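Local coordinates for cytosolic IMP-GMP specific 5'-nucleotidase (Legionella pneumophila subsp. pneumophila, PDB 4OHF), which probably hydrolyses the 5'-phosphate of purine nucleoside monophosphates such as IMP and GMP, using a bound magnesium ion in a HAD-type active site, at residues I124-F128 against G302-Y306; R319-E325 against F426-E432. One frame throughout, in Å; residues are numbered along the deposited sequence.

Both contacts belong to the HAD-like core, where strands 429-431, 319-323, 298-302 and 19-22 run side by side and parallel in one mixed sheet. Contact 2 is the strand pair 319-323 with 429-431; contact 1 lies at the C-terminal end of the next strand, 298-302, where the loop carrying Asp303 meets the loop before helix 129-143. Their centres are about 11 Å apart, and they touch directly: Gly302 is probably hydrogen-bonded through its backbone to Ala321 and Val323, and Ile305 packs on Leu322. Both segments of contact 1 precede those of contact 2 in sequence. The loop carrying the magnesium ligand Asp303 thus leaves the C-terminal end of a strand bonded to strand 319-323 of contact 2.

Contact 1 of 2, residues I124-F128 against G302-Y306. With MG (magnesium ion), chain J.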
# COMPACT_ATOMS: atom_id res chain seq x y z
N ILE B 124 -0.02 -1.11 -19.56
CA ILE B 124 1.25 -0.50 -19.96
C ILE B 124 1.34 -0.22 -21.45
O ILE B 124 1.15 -1.10 -22.30
CB ILE B 124 2.45 -1.38 -19.54
CG1 ILE B 124 2.00 -2.84 -19.33
CG2 ILE B 124 3.08 -0.80 -18.28
CD1 ILE B 124 1.27 -3.48 -20.51
N ASP B 125 1.65 1.04 -21.76
CA ASP B 125 1.80 1.50 -23.13
C ASP B 125 3.20 1.12 -23.62
O ASP B 125 4.19 1.69 -23.18
CB ASP B 125 1.64 3.01 -23.19
CG ASP B 125 1.69 3.54 -24.60
OD1 ASP B 125 2.25 4.65 -24.81
OD2 ASP B 125 1.16 2.86 -25.49
N THR B 126 3.27 0.14 -24.51
CA THR B 126 4.56 -0.28 -25.05
C THR B 126 4.50 -0.41 -26.56
O THR B 126 3.44 -0.29 -27.17
CB THR B 126 5.00 -1.65 -24.47
OG1 THR B 126 4.12 -2.67 -24.96
CG2 THR B 126 4.94 -1.62 -22.94
N SER B 127 5.65 -0.66 -27.17
CA SER B 127 5.75 -0.82 -28.61
C SER B 127 5.22 -2.18 -29.06
O SER B 127 5.11 -2.44 -30.26
CB SER B 127 7.22 -0.67 -29.04
OG SER B 127 8.06 -1.53 -28.29
N PHE B 128 4.90 -3.04 -28.10
CA PHE B 128 4.37 -4.37 -28.41
C PHE B 128 2.99 -4.61 -27.81
O PHE B 128 2.54 -5.75 -27.73
CB PHE B 128 5.34 -5.47 -27.94
CG PHE B 128 5.94 -5.22 -26.58
CD1 PHE B 128 5.19 -5.46 -25.43
CD2 PHE B 128 7.23 -4.72 -26.45
CE1 PHE B 128 5.72 -5.19 -24.14
CE2 PHE B 128 7.79 -4.45 -25.17
CZ PHE B 128 7.03 -4.69 -24.02
N GLY B 302 10.01 10.62 -25.99
CA GLY B 302 9.86 9.18 -26.14
C GLY B 302 8.70 8.82 -27.06
O GLY B 302 8.04 9.71 -27.63
N ASP B 303 8.42 7.52 -27.20
CA ASP B 303 7.34 7.06 -28.05
C ASP B 303 6.24 6.33 -27.29
O ASP B 303 5.16 6.11 -27.83
CB ASP B 303 7.87 6.15 -29.16
CG ASP B 303 8.90 5.17 -28.65
OD1 ASP B 303 10.09 5.52 -28.64
OD2 ASP B 303 8.52 4.06 -28.25
N HIS B 304 6.51 5.94 -26.05
CA HIS B 304 5.49 5.27 -25.24
C HIS B 304 5.58 5.66 -23.77
O HIS B 304 6.66 5.92 -23.28
CB HIS B 304 5.58 3.74 -25.42
CG HIS B 304 5.09 3.26 -26.76
ND1 HIS B 304 5.87 3.29 -27.90
CD2 HIS B 304 3.87 2.80 -27.15
CE1 HIS B 304 5.15 2.88 -28.93
NE2 HIS B 304 3.94 2.58 -28.50
N ILE B 305 4.44 5.71 -23.08
CA ILE B 305 4.41 6.08 -21.67
C ILE B 305 5.00 5.02 -20.78
O ILE B 305 4.54 3.88 -20.78
CB ILE B 305 2.98 6.37 -21.17
CG1 ILE B 305 2.49 7.72 -21.69
CG2 ILE B 305 2.95 6.42 -19.65
CD1 ILE B 305 2.30 7.76 -23.17
N TYR B 306 6.00 5.40 -19.99
CA TYR B 306 6.69 4.48 -19.07
C TYR B 306 5.86 4.10 -17.85
O TYR B 306 6.15 4.53 -16.73
CB TYR B 306 8.02 5.10 -18.61
CG TYR B 306 9.08 5.09 -19.69
CD1 TYR B 306 9.70 3.91 -20.07
CD2 TYR B 306 9.40 6.26 -20.39
CE1 TYR B 306 10.60 3.87 -21.12
CE2 TYR B 306 10.31 6.23 -21.45
CZ TYR B 306 10.90 5.03 -21.81
OH TYR B 306 11.77 4.95 -22.87
MG MG J . 11.57 3.98 -28.07
O HOH W 1 11.02 2.31 -26.97
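Asp303 reaches the metal with a p rotamer (chi1 43°): its OD1 binds MG at 2.2 Å and is also hydrogen-bonded to Thr27 OG1, while its OD2 takes a hydrogen bond from His304 ND1 at 2.8 Å. With that bond made, the imidazole (chi1 m) lies against the other loop: Thr126 C and Ser127 CA over one ring face, Asp125 OD2 approaching the edge, 3.2 Å from His304 CD2. Asp125, chi1 t, crosses the gap and accepts the one hydrogen bond between the segments, Ile305 N to Asp125 OD1 at 3.0 Å; its carboxylate also forms a salt bridge with Arg70. Thr126 (chi1 p) lets OG1 accept from Phe128 N at 3.3 Å, an ST turn leading into helix 129-143, with Phe128 at its N-cap position. Asp23 and Asp25 complete the protein ligands of the magnesium, as in HAD phosphatases. The contact joins the loop between strand 121-122 and that helix to the loop between strand 298-302 and helix 309-315, with helices 24-28 and 418-426 alongside.

Contact 2 of 2, residues R319-E325 against F426-E432; sequences RTALVVE and FACIYME. With PO4 (phosphate ion), chain I.
Thr320 lays its CB over the face of the Phe426 ring (chi1 t), a CH-pi contact 4.0 Å from the centroid; chi1 p of the threonine lets Thr320 OG1 make a very short 2.5 Å hydrogen bond to Phe426 O. Here helix 418-426 ends: Phe426 (phi/psi -94/-35) and Cys428 (-75/-31) are helical-like around the extended Ala427 (-105/128), and Cys428 N bonds Thr320 O at 3.0 Å just ahead of strand 429-431. This extended strand runs parallel to extended strand 319-323, axes 4.8 Å apart and crossing at -18°, with Leu322 paired with Tyr430 and Val323 with Met431. The ladder is Leu322 N to Ile429 O 3.0 Å, Met431 N to Leu322 O 3.1 Å and Val324 N to Met431 O 2.9 Å. Such parallel pairing belongs to the Rossmann-like sheet of the HAD fold, where strand 298-302, leading to the metal-binding Asp303, flanks 319-323 across from 429-431. On one face Leu322 CB meets Ala427 CB at 3.6 Å, Tyr430 (chi1 p) beside it; on the other Val323 CG2 lies 4.1 Å from Met431 CG. Arg319, all m through chi3, curls round a phosphate ion: NE to O1 and NH2 to O3, both 2.8 Å; Thr320 N reaches O1 at 2.9 Å.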
# COMPACT_ATOMS: atom_id res chain seq x y z
N ARG B 319 11.44 17.94 -18.63
CA ARG B 319 10.25 18.14 -19.43
C ARG B 319 10.14 16.90 -20.32
O ARG B 319 11.13 16.44 -20.89
CB ARG B 319 10.37 19.40 -20.29
CG ARG B 319 10.64 20.66 -19.47
CD ARG B 319 9.66 20.78 -18.33
NE ARG B 319 8.29 20.84 -18.81
CZ ARG B 319 7.74 21.90 -19.40
NH1 ARG B 319 8.47 23.00 -19.58
NH2 ARG B 319 6.48 21.85 -19.83
N THR B 320 8.94 16.33 -20.41
CA THR B 320 8.74 15.15 -21.25
C THR B 320 7.78 15.42 -22.42
O THR B 320 6.71 16.01 -22.25
CB THR B 320 8.21 13.97 -20.42
OG1 THR B 320 7.03 14.37 -19.72
CG2 THR B 320 9.24 13.51 -19.42
N ALA B 321 8.18 14.98 -23.61
CA ALA B 321 7.37 15.14 -24.80
C ALA B 321 7.15 13.75 -25.38
O ALA B 321 7.84 12.80 -25.04
CB ALA B 321 8.09 16.01 -25.81
N LEU B 322 6.19 13.62 -26.27
CA LEU B 322 5.88 12.32 -26.82
C LEU B 322 5.64 12.32 -28.34
O LEU B 322 5.16 13.29 -28.93
CB LEU B 322 4.64 11.80 -26.11
CG LEU B 322 4.35 10.32 -26.15
CD1 LEU B 322 5.41 9.60 -25.36
CD2 LEU B 322 2.96 10.08 -25.55
N VAL B 323 6.01 11.21 -28.95
CA VAL B 323 5.79 11.00 -30.37
C VAL B 323 4.77 9.86 -30.41
O VAL B 323 5.00 8.80 -29.82
CB VAL B 323 7.10 10.58 -31.07
CG1 VAL B 323 6.80 9.75 -32.28
CG2 VAL B 323 7.89 11.80 -31.48
N VAL B 324 3.63 10.08 -31.06
CA VAL B 324 2.60 9.05 -31.17
C VAL B 324 2.39 8.70 -32.64
O VAL B 324 1.62 9.34 -33.35
CB VAL B 324 1.28 9.52 -30.56
CG1 VAL B 324 0.28 8.38 -30.55
CG2 VAL B 324 1.52 10.02 -29.16
N GLU B 325 3.11 7.67 -33.10
CA GLU B 325 3.04 7.22 -34.48
C GLU B 325 1.63 7.09 -35.03
O GLU B 325 1.37 7.48 -36.17
CB GLU B 325 3.78 5.88 -34.61
CG GLU B 325 3.62 5.18 -35.96
CD GLU B 325 4.74 5.50 -36.94
OE1 GLU B 325 5.66 4.66 -37.07
OE2 GLU B 325 4.70 6.58 -37.58
N PHE B 426 1.41 12.93 -19.42
CA PHE B 426 2.83 12.72 -19.58
C PHE B 426 3.51 13.66 -20.57
O PHE B 426 4.65 14.03 -20.36
CB PHE B 426 3.08 11.27 -19.99
CG PHE B 426 4.51 10.97 -20.36
CD1 PHE B 426 5.00 11.27 -21.63
CD2 PHE B 426 5.38 10.40 -19.43
CE1 PHE B 426 6.33 11.00 -21.97
CE2 PHE B 426 6.71 10.12 -19.76
CZ PHE B 426 7.18 10.42 -21.03
N ALA B 427 2.82 14.03 -21.64
CA ALA B 427 3.45 14.89 -22.64
C ALA B 427 3.02 16.33 -22.63
O ALA B 427 1.83 16.62 -22.70
CB ALA B 427 3.21 14.31 -24.04
N CYS B 428 3.99 17.24 -22.58
CA CYS B 428 3.65 18.65 -22.62
C CYS B 428 3.28 18.94 -24.07
O CYS B 428 2.44 19.78 -24.35
CB CYS B 428 4.83 19.52 -22.13
SG CYS B 428 6.42 19.27 -22.94
N ILE B 429 3.89 18.19 -24.99
CA ILE B 429 3.59 18.31 -26.42
C ILE B 429 3.79 16.94 -27.04
O ILE B 429 4.54 16.10 -26.52
CB ILE B 429 4.53 19.31 -27.17
CG1 ILE B 429 5.95 18.76 -27.23
CG2 ILE B 429 4.52 20.65 -26.47
CD1 ILE B 429 6.86 19.55 -28.10
N TYR B 430 3.08 16.70 -28.14
CA TYR B 430 3.19 15.44 -28.85
C TYR B 430 2.97 15.67 -30.34
O TYR B 430 2.34 16.63 -30.75
CB TYR B 430 2.21 14.41 -28.30
CG TYR B 430 0.76 14.79 -28.34
CD1 TYR B 430 0.22 15.65 -27.39
CD2 TYR B 430 -0.10 14.25 -29.32
CE1 TYR B 430 -1.12 15.98 -27.40
CE2 TYR B 430 -1.44 14.57 -29.34
CZ TYR B 430 -1.95 15.43 -28.37
OH TYR B 430 -3.28 15.78 -28.38
N MET B 431 3.53 14.79 -31.16
CA MET B 431 3.44 14.91 -32.60
C MET B 431 3.49 13.51 -33.18
O MET B 431 3.84 12.56 -32.49
CB MET B 431 4.61 15.75 -33.12
CG MET B 431 6.04 15.30 -32.65
SD MET B 431 6.64 15.89 -31.01
CE MET B 431 5.77 17.31 -30.87
N GLU B 432 3.14 13.35 -34.45
CA GLU B 432 3.19 12.03 -35.03
C GLU B 432 4.63 11.53 -35.15
O GLU B 432 4.87 10.33 -35.01
CB GLU B 432 2.53 12.02 -36.40
CG GLU B 432 2.88 10.80 -37.22
CD GLU B 432 2.46 10.94 -38.67
OE1 GLU B 432 2.50 12.09 -39.18
OE2 GLU B 432 2.13 9.92 -39.30
P PO4 I . 5.87 18.30 -18.65
O1 PO4 I . 7.15 18.32 -19.40
O2 PO4 I . 4.97 17.27 -19.23
O3 PO4 I . 5.23 19.63 -18.72
O4 PO4 I . 6.13 17.96 -17.23